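Local coordinates for ferric-siderophore receptor protein (Streptomyces coelicolor, PDB 6ENK) that binds the iron complex of the siderophore desferrioxamine B between its two lobes and probably hands it on for uptake into the cell, at residues A[62-67]-A[88-93]; A[203-208]-A[269-274]; A[263-268]-A[291-296]. All coordinates share one frame; numbering follows the deposited sequence.

Contact 1: residues A[62-67]-A[88-93]; sequences GVEVKG and VDKVTV. With NA (sodium ion), chain C.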
loop_
_atom_site.group_PDB
_atom_site.type_symbol
_atom_site.label_atom_id
_atom_site.label_comp_id
_atom_site.label_asym_id
_atom_site.label_seq_id
_atom_site.Cartn_x
_atom_site.Cartn_y
_atom_site.Cartn_z
ATOM N N GLY A 62 7.280 -5.600 -16.078
ATOM C CA GLY A 62 6.972 -5.914 -17.474
ATOM C C GLY A 62 5.850 -6.901 -17.670
ATOM O O GLY A 62 5.680 -7.394 -18.784
ATOM N N VAL A 63 5.070 -7.188 -16.615
ATOM C CA VAL A 63 3.923 -8.096 -16.713
ATOM C C VAL A 63 2.621 -7.287 -16.877
ATOM O O VAL A 63 2.250 -6.509 -15.988
ATOM C CB VAL A 63 3.825 -9.002 -15.470
ATOM C CG1 VAL A 63 2.624 -9.943 -15.552
ATOM C CG2 VAL A 63 5.111 -9.792 -15.306
ATOM N N GLU A 64 1.943 -7.508 -18.002
ATOM C CA GLU A 64 0.677 -6.857 -18.328
ATOM C C GLU A 64 -0.471 -7.651 -17.714
ATOM O O GLU A 64 -0.428 -8.894 -17.627
ATOM C CB GLU A 64 0.495 -6.780 -19.860
ATOM C CG GLU A 64 -0.694 -5.953 -20.353
ATOM C CD GLU A 64 -1.302 -6.423 -21.687
ATOM O OE1 GLU A 64 -1.273 -7.631 -22.035
ATOM O OE2 GLU A 64 -1.847 -5.556 -22.396
ATOM N N VAL A 65 -1.486 -6.913 -17.276
ATOM C CA VAL A 65 -2.703 -7.472 -16.729
ATOM C C VAL A 65 -3.844 -7.038 -17.670
ATOM O O VAL A 65 -3.748 -6.001 -18.333
ATOM C CB VAL A 65 -2.852 -6.966 -15.271
ATOM C CG1 VAL A 65 -4.178 -7.304 -14.677
ATOM C CG2 VAL A 65 -1.766 -7.559 -14.389
ATOM N N LYS A 66 -4.902 -7.836 -17.748
ATOM C CA LYS A 66 -6.037 -7.533 -18.626
ATOM C C LYS A 66 -7.108 -6.713 -17.922
ATOM O O LYS A 66 -7.709 -5.828 -18.538
ATOM C CB LYS A 66 -6.660 -8.803 -19.216
ATOM C CG LYS A 66 -5.763 -9.578 -20.184
ATOM C CD LYS A 66 -5.284 -8.783 -21.399
ATOM C CE LYS A 66 -4.313 -9.583 -22.260
ATOM N NZ LYS A 66 -4.893 -10.871 -22.730
ATOM N N GLY A 67 -7.353 -7.014 -16.649
ATOM C CA GLY A 67 -8.354 -6.297 -15.878
ATOM C C GLY A 67 -7.839 -5.918 -14.504
ATOM O O GLY A 67 -6.961 -6.606 -13.925
ATOM N N VAL A 88 -4.012 3.313 -17.820
ATOM C CA VAL A 88 -5.352 3.073 -17.269
ATOM C C VAL A 88 -6.398 3.029 -18.367
ATOM O O VAL A 88 -7.476 2.459 -18.169
ATOM C CB VAL A 88 -5.748 4.091 -16.178
ATOM C CG1 VAL A 88 -4.754 4.025 -15.021
ATOM C CG2 VAL A 88 -5.892 5.495 -16.736
ATOM N N ASP A 89 -6.075 3.604 -19.529
ATOM C CA ASP A 89 -6.988 3.536 -20.650
ATOM C C ASP A 89 -7.002 2.159 -21.283
ATOM O O ASP A 89 -8.061 1.707 -21.736
ATOM C CB ASP A 89 -6.684 4.602 -21.709
ATOM C CG ASP A 89 -7.818 4.731 -22.712
ATOM O OD1 ASP A 89 -8.991 4.916 -22.270
ATOM O OD2 ASP A 89 -7.536 4.571 -23.913
ATOM N N LYS A 90 -5.853 1.489 -21.298
ATOM C CA LYS A 90 -5.701 0.205 -21.965
ATOM C C LYS A 90 -6.387 -0.934 -21.193
ATOM O O LYS A 90 -7.137 -1.742 -21.778
ATOM C CB LYS A 90 -4.208 -0.103 -22.153
ATOM C CG LYS A 90 -3.907 -1.353 -22.969
ATOM C CD LYS A 90 -2.481 -1.314 -23.522
ATOM C CE LYS A 90 -2.031 -2.649 -24.106
ATOM N NZ LYS A 90 -3.012 -3.229 -25.074
ATOM N N VAL A 91 -6.120 -0.989 -19.888
ATOM C CA VAL A 91 -6.692 -2.022 -19.027
ATOM C C VAL A 91 -8.212 -1.904 -18.924
ATOM O O VAL A 91 -8.777 -0.819 -19.136
ATOM C CB VAL A 91 -6.079 -2.037 -17.594
ATOM C CG1 VAL A 91 -4.584 -2.332 -17.632
ATOM C CG2 VAL A 91 -6.354 -0.744 -16.833
ATOM N N THR A 92 -8.868 -3.016 -18.594
ATOM C CA THR A 92 -10.307 -3.008 -18.304
ATOM C C THR A 92 -10.521 -2.783 -16.795
ATOM O O THR A 92 -10.117 -3.605 -15.958
ATOM C CB THR A 92 -10.994 -4.321 -18.737
ATOM O OG1 THR A 92 -10.880 -4.473 -20.151
ATOM C CG2 THR A 92 -12.488 -4.321 -18.379
ATOM N N VAL A 93 -11.168 -1.678 -16.439
ATOM C CA VAL A 93 -11.449 -1.394 -15.041
ATOM C C VAL A 93 -12.770 -2.078 -14.656
ATOM O O VAL A 93 -13.821 -1.753 -15.204
ATOM C CB VAL A 93 -11.489 0.119 -14.774
ATOM C CG1 VAL A 93 -11.879 0.426 -13.328
ATOM C CG2 VAL A 93 -10.159 0.744 -15.148
HETATM NA NA NA C . -9.807 0.930 -23.245
HETATM O O HOH W 1 -8.621 -5.921 -21.078
HETATM O O HOH W 2 -9.195 2.347 -25.035
HETATM O O HOH W 3 -10.789 2.782 -22.461
HETATM O O HOH W 4 -8.439 -0.962 -24.117
#

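Contact 2: residues A[203-208]-A[269-274]; sequences AGSASP and ASTIQP. With BJ5 (desferrioxamine B), chain E.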
loop_
_atom_site.group_PDB
_atom_site.type_symbol
_atom_site.label_atom_id
_atom_site.label_comp_id
_atom_site.label_asym_id
_atom_site.label_seq_id
_atom_site.Cartn_x
_atom_site.Cartn_y
_atom_site.Cartn_z
ATOM N N ALA A 203 1.586 8.544 12.054
ATOM C CA ALA A 203 0.958 7.995 10.852
ATOM C C ALA A 203 -0.558 8.154 10.984
ATOM O O ALA A 203 -1.203 7.531 11.853
ATOM C CB ALA A 203 1.349 6.533 10.676
ATOM N N GLY A 204 -1.116 9.034 10.143
ATOM C CA GLY A 204 -2.519 9.424 10.223
ATOM C C GLY A 204 -3.324 9.091 8.973
ATOM O O GLY A 204 -2.771 8.799 7.930
ATOM N N SER A 205 -4.635 9.143 9.117
ATOM C CA SER A 205 -5.595 8.983 8.017
ATOM C C SER A 205 -6.845 9.751 8.418
ATOM O O SER A 205 -7.336 9.591 9.550
ATOM C CB SER A 205 -5.905 7.478 7.792
ATOM O OG SER A 205 -6.810 7.275 6.705
ATOM N N ALA A 206 -7.363 10.577 7.509
ATOM C CA ALA A 206 -8.503 11.449 7.765
ATOM C C ALA A 206 -9.792 10.945 7.102
ATOM O O ALA A 206 -9.791 10.509 5.946
ATOM C CB ALA A 206 -8.198 12.868 7.282
ATOM N N SER A 207 -10.875 11.002 7.862
ATOM C CA SER A 207 -12.235 10.800 7.372
ATOM C C SER A 207 -13.133 11.850 8.017
ATOM O O SER A 207 -12.721 12.513 8.973
ATOM C CB SER A 207 -12.750 9.403 7.726
ATOM O OG SER A 207 -13.011 9.306 9.106
ATOM N N PRO A 208 -14.372 12.000 7.513
ATOM C CA PRO A 208 -15.253 12.998 8.136
ATOM C C PRO A 208 -15.547 12.715 9.596
ATOM O O PRO A 208 -15.482 13.619 10.396
ATOM C CB PRO A 208 -16.526 12.908 7.295
ATOM C CG PRO A 208 -16.021 12.502 5.940
ATOM C CD PRO A 208 -14.902 11.541 6.218
ATOM N N ALA A 269 -7.718 6.907 -1.977
ATOM C CA ALA A 269 -8.951 7.513 -2.477
ATOM C C ALA A 269 -10.102 7.515 -1.477
ATOM O O ALA A 269 -11.017 8.306 -1.610
ATOM C CB ALA A 269 -9.392 6.803 -3.751
ATOM N N SER A 270 -10.079 6.612 -0.504
ATOM C CA SER A 270 -11.125 6.584 0.524
ATOM C C SER A 270 -10.979 7.678 1.608
ATOM O O SER A 270 -11.828 7.790 2.476
ATOM C CB SER A 270 -11.153 5.201 1.165
ATOM O OG SER A 270 -9.847 4.773 1.522
ATOM N N THR A 271 -9.931 8.498 1.545
ATOM C CA THR A 271 -9.508 9.292 2.699
ATOM C C THR A 271 -9.350 10.743 2.295
ATOM O O THR A 271 -9.083 11.065 1.134
ATOM C CB THR A 271 -8.167 8.764 3.288
ATOM O OG1 THR A 271 -7.067 9.125 2.444
ATOM C CG2 THR A 271 -8.215 7.256 3.445
ATOM N N ILE A 272 -9.522 11.630 3.266
ATOM C CA ILE A 272 -9.397 13.055 3.012
ATOM C C ILE A 272 -7.925 13.406 3.025
ATOM O O ILE A 272 -7.209 13.140 4.011
ATOM C CB ILE A 272 -10.135 13.917 4.058
ATOM C CG1 ILE A 272 -11.605 13.492 4.205
ATOM C CG2 ILE A 272 -10.016 15.385 3.686
ATOM C CD1 ILE A 272 -12.283 14.125 5.407
ATOM N N GLN A 273 -7.489 14.061 1.951
ATOM C CA GLN A 273 -6.100 14.473 1.788
ATOM C C GLN A 273 -5.801 15.747 2.582
ATOM O O GLN A 273 -6.693 16.585 2.795
ATOM C CB GLN A 273 -5.764 14.605 0.278
ATOM C CG GLN A 273 -5.915 13.281 -0.475
ATOM C CD GLN A 273 -5.107 12.179 0.211
ATOM O OE1 GLN A 273 -3.878 12.222 0.188
ATOM N NE2 GLN A 273 -5.791 11.241 0.890
ATOM N N PRO A 274 -4.542 15.897 3.056
ATOM C CA PRO A 274 -4.265 16.968 4.017
ATOM C C PRO A 274 -4.616 18.370 3.550
ATOM O O PRO A 274 -5.116 19.155 4.366
ATOM C CB PRO A 274 -2.760 16.858 4.284
ATOM C CG PRO A 274 -2.335 15.520 3.805
ATOM C CD PRO A 274 -3.412 14.949 2.921
HETATM FE FE BJ5 E . -8.857 0.490 6.079
HETATM O O11 BJ5 E . -9.651 1.186 4.400
HETATM O O12 BJ5 E . -9.778 -1.227 5.674
HETATM O O21 BJ5 E . -8.059 -0.268 7.713
HETATM O O22 BJ5 E . -7.257 -0.219 5.155
HETATM O O31 BJ5 E . -7.998 2.241 6.464
HETATM O O32 BJ5 E . -10.433 1.241 7.052
HETATM N N11 BJ5 E . -10.127 0.105 3.830
HETATM C C11 BJ5 E . -10.430 -1.084 4.559
HETATM C C12 BJ5 E . -11.305 -2.210 4.108
HETATM C C13 BJ5 E . -11.965 -2.946 5.276
HETATM C C14 BJ5 E . -11.157 -4.128 5.768
HETATM O O13 BJ5 E . -11.410 -5.277 5.407
HETATM N N12 BJ5 E . -10.199 -3.873 6.659
HETATM C C15 BJ5 E . -9.586 -4.900 7.501
HETATM C C16 BJ5 E . -8.133 -5.141 7.183
HETATM C C18 BJ5 E . -7.198 -3.128 8.472
HETATM C C17 BJ5 E . -7.246 -3.903 7.173
HETATM C C19 BJ5 E . -6.424 -1.824 8.364
HETATM N N21 BJ5 E . -6.991 -0.922 7.344
HETATM C C21 BJ5 E . -6.437 -0.758 6.026
HETATM C C22 BJ5 E . -5.131 -1.279 5.520
HETATM C C23 BJ5 E . -4.134 -0.175 5.173
HETATM C C24 BJ5 E . -3.727 0.645 6.368
HETATM O O23 BJ5 E . -2.823 0.296 7.109
HETATM N N22 BJ5 E . -4.394 1.781 6.562
HETATM C C25 BJ5 E . -4.021 2.812 7.525
HETATM C C26 BJ5 E . -5.172 3.729 7.831
HETATM C C27 BJ5 E . -6.213 3.126 8.759
HETATM C C28 BJ5 E . -7.453 3.974 8.965
HETATM C C29 BJ5 E . -8.296 4.179 7.708
HETATM N N31 BJ5 E . -8.839 2.913 7.198
HETATM C C31 BJ5 E . -10.115 2.420 7.570
HETATM C C32 BJ5 E . -11.065 3.111 8.509
HETATM C C39 BJ5 E . -10.382 0.199 2.398
HETATM C C40 BJ5 E . -11.473 1.188 2.076
HETATM C C41 BJ5 E . -12.658 1.156 3.039
HETATM C C42 BJ5 E . -14.034 1.128 2.385
HETATM C C43 BJ5 E . -14.739 2.470 2.364
HETATM N N44 BJ5 E . -13.828 3.604 2.232
HETATM O O HOH W 5 -5.738 10.946 4.915
#

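Contact 3: residues A[263-268]-A[291-296]; sequences IIMDDR and GQVIAR. With BJ5 (desferrioxamine B), chain E.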
loop_
_atom_site.group_PDB
_atom_site.type_symbol
_atom_site.label_atom_id
_atom_site.label_comp_id
_atom_site.label_asym_id
_atom_site.label_seq_id
_atom_site.Cartn_x
_atom_site.Cartn_y
_atom_site.Cartn_z
ATOM N N ILE A 263 3.982 14.447 10.291
ATOM C CA ILE A 263 2.747 13.659 10.124
ATOM C C ILE A 263 2.743 13.074 8.718
ATOM O O ILE A 263 2.934 13.811 7.724
ATOM C CB ILE A 263 1.474 14.496 10.353
ATOM C CG1 ILE A 263 1.464 15.022 11.805
ATOM C CG2 ILE A 263 0.239 13.633 10.130
ATOM C CD1 ILE A 263 0.421 16.077 12.089
ATOM N N ILE A 264 2.584 11.752 8.636
ATOM C CA ILE A 264 2.482 11.068 7.352
ATOM C C ILE A 264 1.007 10.652 7.203
ATOM O O ILE A 264 0.436 9.982 8.080
ATOM C CB ILE A 264 3.526 9.921 7.168
ATOM C CG1 ILE A 264 3.313 8.735 8.133
ATOM C CG2 ILE A 264 4.945 10.452 7.302
ATOM C CD1 ILE A 264 4.326 7.622 7.893
ATOM N N MET A 265 0.374 11.167 6.159
ATOM C CA MET A 265 -1.076 11.061 5.968
ATOM C C MET A 265 -1.401 10.112 4.815
ATOM O O MET A 265 -0.903 10.276 3.704
ATOM C CB MET A 265 -1.704 12.447 5.711
ATOM C CG MET A 265 -1.737 13.358 6.947
ATOM S SD MET A 265 -2.666 12.646 8.325
ATOM C CE MET A 265 -4.340 12.820 7.721
ATOM N N ASP A 266 -2.230 9.115 5.120
ATOM C CA ASP A 266 -2.851 8.221 4.162
ATOM C C ASP A 266 -3.257 8.964 2.859
ATOM O O ASP A 266 -3.971 9.970 2.886
ATOM C CB ASP A 266 -4.063 7.597 4.845
ATOM C CG ASP A 266 -4.682 6.437 4.107
ATOM O OD1 ASP A 266 -4.350 6.078 2.953
ATOM O OD2 ASP A 266 -5.556 5.828 4.765
ATOM N N ASP A 267 -2.792 8.415 1.736
ATOM C CA ASP A 267 -2.967 8.981 0.397
ATOM C C ASP A 267 -4.088 8.349 -0.434
ATOM O O ASP A 267 -4.291 8.723 -1.592
ATOM C CB ASP A 267 -1.619 8.922 -0.364
ATOM C CG ASP A 267 -1.123 7.482 -0.644
ATOM O OD1 ASP A 267 -1.753 6.496 -0.206
ATOM O OD2 ASP A 267 -0.078 7.342 -1.305
ATOM N N ARG A 268 -4.815 7.390 0.143
ATOM C CA ARG A 268 -5.751 6.586 -0.636
ATOM C C ARG A 268 -7.062 7.328 -0.910
ATOM O O ARG A 268 -7.466 8.220 -0.163
ATOM C CB ARG A 268 -6.019 5.245 0.068
ATOM C CG ARG A 268 -4.778 4.337 0.115
ATOM C CD ARG A 268 -4.993 3.061 0.892
ATOM N NE ARG A 268 -5.379 3.386 2.252
ATOM C CZ ARG A 268 -6.156 2.663 3.053
ATOM N NH1 ARG A 268 -6.604 1.463 2.700
ATOM N NH2 ARG A 268 -6.436 3.149 4.257
ATOM N N GLY A 291 4.498 23.085 8.118
ATOM C CA GLY A 291 4.605 22.435 6.809
ATOM C C GLY A 291 5.306 21.086 6.810
ATOM O O GLY A 291 5.937 20.720 5.824
ATOM N N GLN A 292 5.179 20.325 7.901
ATOM C CA GLN A 292 5.883 19.042 8.040
ATOM C C GLN A 292 4.880 17.892 7.946
ATOM O O GLN A 292 4.893 16.971 8.759
ATOM C CB GLN A 292 6.703 19.020 9.351
ATOM C CG GLN A 292 7.784 20.111 9.335
ATOM C CD GLN A 292 8.676 20.232 10.554
ATOM O OE1 GLN A 292 9.596 21.045 10.532
ATOM N NE2 GLN A 292 8.410 19.487 11.629
ATOM N N VAL A 293 4.015 17.962 6.925
ATOM C CA VAL A 293 3.075 16.895 6.611
ATOM C C VAL A 293 3.440 16.387 5.217
ATOM O O VAL A 293 3.579 17.205 4.278
ATOM C CB VAL A 293 1.622 17.428 6.555
ATOM C CG1 VAL A 293 0.640 16.307 6.259
ATOM C CG2 VAL A 293 1.269 18.155 7.843
ATOM N N ILE A 294 3.578 15.065 5.087
ATOM C CA ILE A 294 3.800 14.402 3.794
ATOM C C ILE A 294 2.814 13.241 3.644
ATOM O O ILE A 294 2.031 12.984 4.542
ATOM C CB ILE A 294 5.251 13.882 3.661
ATOM C CG1 ILE A 294 5.538 12.759 4.680
ATOM C CG2 ILE A 294 6.256 15.040 3.811
ATOM C CD1 ILE A 294 6.801 11.976 4.400
ATOM N N ALA A 295 2.887 12.555 2.505
ATOM C CA ALA A 295 2.078 11.390 2.224
ATOM C C ALA A 295 2.635 10.122 2.913
ATOM O O ALA A 295 3.842 9.940 3.038
ATOM C CB ALA A 295 1.976 11.191 0.718
ATOM N N ARG A 296 1.722 9.265 3.374
ATOM C CA ARG A 296 1.993 7.861 3.620
ATOM C C ARG A 296 1.195 7.070 2.615
ATOM O O ARG A 296 0.024 7.406 2.377
ATOM C CB ARG A 296 1.498 7.450 4.994
ATOM C CG ARG A 296 1.722 5.967 5.269
ATOM C CD ARG A 296 1.069 5.511 6.553
ATOM N NE ARG A 296 1.143 4.057 6.576
ATOM C CZ ARG A 296 0.372 3.232 7.278
ATOM N NH1 ARG A 296 -0.612 3.679 8.052
ATOM N NH2 ARG A 296 0.554 1.918 7.144
HETATM FE FE BJ5 E . -8.857 0.490 6.079
HETATM O O11 BJ5 E . -9.651 1.186 4.400
HETATM O O12 BJ5 E . -9.778 -1.227 5.674
HETATM O O21 BJ5 E . -8.059 -0.268 7.713
HETATM O O22 BJ5 E . -7.257 -0.219 5.155
HETATM O O31 BJ5 E . -7.998 2.241 6.464
HETATM O O32 BJ5 E . -10.433 1.241 7.052
HETATM N N11 BJ5 E . -10.127 0.105 3.830
HETATM C C11 BJ5 E . -10.430 -1.084 4.559
HETATM C C12 BJ5 E . -11.305 -2.210 4.108
HETATM C C13 BJ5 E . -11.965 -2.946 5.276
HETATM C C14 BJ5 E . -11.157 -4.128 5.768
HETATM O O13 BJ5 E . -11.410 -5.277 5.407
HETATM N N12 BJ5 E . -10.199 -3.873 6.659
HETATM C C15 BJ5 E . -9.586 -4.900 7.501
HETATM C C16 BJ5 E . -8.133 -5.141 7.183
HETATM C C18 BJ5 E . -7.198 -3.128 8.472
HETATM C C17 BJ5 E . -7.246 -3.903 7.173
HETATM C C19 BJ5 E . -6.424 -1.824 8.364
HETATM N N21 BJ5 E . -6.991 -0.922 7.344
HETATM C C21 BJ5 E . -6.437 -0.758 6.026
HETATM C C22 BJ5 E . -5.131 -1.279 5.520
HETATM C C23 BJ5 E . -4.134 -0.175 5.173
HETATM C C24 BJ5 E . -3.727 0.645 6.368
HETATM O O23 BJ5 E . -2.823 0.296 7.109
HETATM N N22 BJ5 E . -4.394 1.781 6.562
HETATM C C25 BJ5 E . -4.021 2.812 7.525
HETATM C C26 BJ5 E . -5.172 3.729 7.831
HETATM C C27 BJ5 E . -6.213 3.126 8.759
HETATM C C28 BJ5 E . -7.453 3.974 8.965
HETATM C C29 BJ5 E . -8.296 4.179 7.708
HETATM N N31 BJ5 E . -8.839 2.913 7.198
HETATM C C31 BJ5 E . -10.115 2.420 7.570
HETATM C C32 BJ5 E . -11.065 3.111 8.509
HETATM C C39 BJ5 E . -10.382 0.199 2.398
HETATM C C40 BJ5 E . -11.473 1.188 2.076
HETATM C C41 BJ5 E . -12.658 1.156 3.039
HETATM C C42 BJ5 E . -14.034 1.128 2.385
HETATM C C43 BJ5 E . -14.739 2.470 2.364
HETATM N N44 BJ5 E . -13.828 3.604 2.232
#

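Contact 1: residues A[62-67]-A[88-93]
Lys-66 and Thr-92 hold this contact together through their backbones: Thr-92 N gives a nearly straight hydrogen bond (168°) to Lys-66 O at 3.0 Å. One residue on, the CA of Gly-67 lies 3.2 Å from Thr-92 O in a CA-H...O contact, an approach that a residue without a side chain makes easy. The Lys-66 carbonyl has a second donor in a water, 2.7 Å from its O, that also bonds Thr-92 OG1; with OG1 set beside its own backbone N (chi1 -63°), the threonine hydroxyl is placed to share that water. Just before Thr-92, branched Val-91 sets CG1 3.8 Å from Val-65 O and also packs on Val-68 of strand 67-69. The solvent side is much looser. There Glu-64 and Lys-90 reach across at about a right angle, yet OE2 and NZ stay 3.7 Å apart, a long salt bridge between two exposed side chains. Lys-66 turns its amine to Asn-47 instead. Farther out, Asp-89 O and three waters bind a sodium ion. Pairing Gly-67 with Thr-92 sets strand 92-95 at the border of the five-stranded parallel sheet, order 3-2-1-4-5, in the N-terminal lobe of a periplasmic-type binding protein.

Contact 2: residues A[203-208]-A[269-274]
A single backbone hydrogen bond, received well off the carbonyl plane, joins Ala-206 to Ile-272 where a strand meets a loop. Ile-272 N points almost straight at Ala-206 O over 2.9 Å, but stands 41° out of the plane of that carbonyl. Beside it a water takes the place of further direct bonding: it accepts from Ala-206 N and donates to Ile-272 O at 2.8 Å, with a weak bond to Thr-271 OG1. The polar backbone atoms of the pair are thus matched although the two chains do not run on as a regular ladder.

Apolar packing backs the bond. The small methyl of Ala-206 lets Ile-272 come close, CB to CB at 3.9 Å. With CG1 beside its backbone N (chi1 -53°) and the chain then extended, the isoleucine sends CD1 against the Ser-207 to Pro-208 link, 3.6 Å from Ser-207 C and 3.8 Å from Pro-208 CD, crossing the proline ring obliquely. Thr-271 sets a methyl against a hydroxyl oxygen, CG2 3.5 Å from Ser-205 OG, while its own hydroxyl bonds back to Arg-268 O. The short Ser-205 side chain lies against the siderophore, its OG 3.6 Å from C29 of desferrioxamine B and hydrogen-bonded to Asp-266; Ser-270 CB comes near the ligand's terminal amine N44.

In the fold, strand 201-206 runs between strands 211-214 and 262-266. The loop 269-274 leaves the latter and turns back over the end of 201-206, where Trp-252 and Ile-277 also pack on Ala-206, before the chain enters helix 280-284.

Contact 3: residues A[263-268]-A[291-296]
Ile-263 opens a parallel beta ladder with Val-293 that joins strand 262-266 to border strand 293-296 of the C-terminal lobe's mixed sheet. Donors and acceptors alternate: Ile-263 N to Gln-292 O, Ile-294 N to Ile-263 O, Met-265 N to Ile-294 O, and Arg-296 N to Met-265 O at 2.8 Å; Asp-267 N adds a weak bond to Arg-296 O. Branched residues suit the paired strands: Ile-264 and Ile-294 lie side by side, CG2 to CG1 3.5 Å. Arg-296, extended from CG to NE, runs past Ile-264 to a salt bridge with Asp-221. At the last rung, where Asp-266 pairs with Arg-296, Asp-266 OD1 takes both Arg-268 N, closing an Asx turn, and Arg-268 NE, while OD2 accepts NH2 at 2.9 Å. This side-on grip keeps carboxylate and guanidinium nearly coplanar and fixes the arginine's rotation. Glu-299 pairs with NH1 too. Arg-268 NH1 reaches O22 of desferrioxamine B at 3.0 Å, and NH2 meets O31 at 2.9 Å, in the guanidinium plane. A leucine in place of Arg-268 would probably leave Asp-266 and Glu-299 without their shared cation and the siderophore oxygens without these donors. Ligand atom C23 lies over one guanidinium face, 3.7 Å above its plane.

Overall arrangement
Following the chain from the N terminus, contact 1 comes first: after helix 52-59 the chain passes 62-67 and, after 20 intervening residues, which include the end of strand 67-69, returns to close it in the parallel sheet of the first lobe. This is complete before the other two begin, and its centre lies about 27 Å from that of contact 2 and about 29 Å from that of contact 3. Those two cross: the chain passes 203-208, then 263-268, then 269-274 and finally 291-296, so contact 2 closes across 60 residues and contact 3 across 22. Their centres are about 9 Å apart. Neighbouring strands 201-206 and 262-266 join them, and both reach the siderophore from the second lobe.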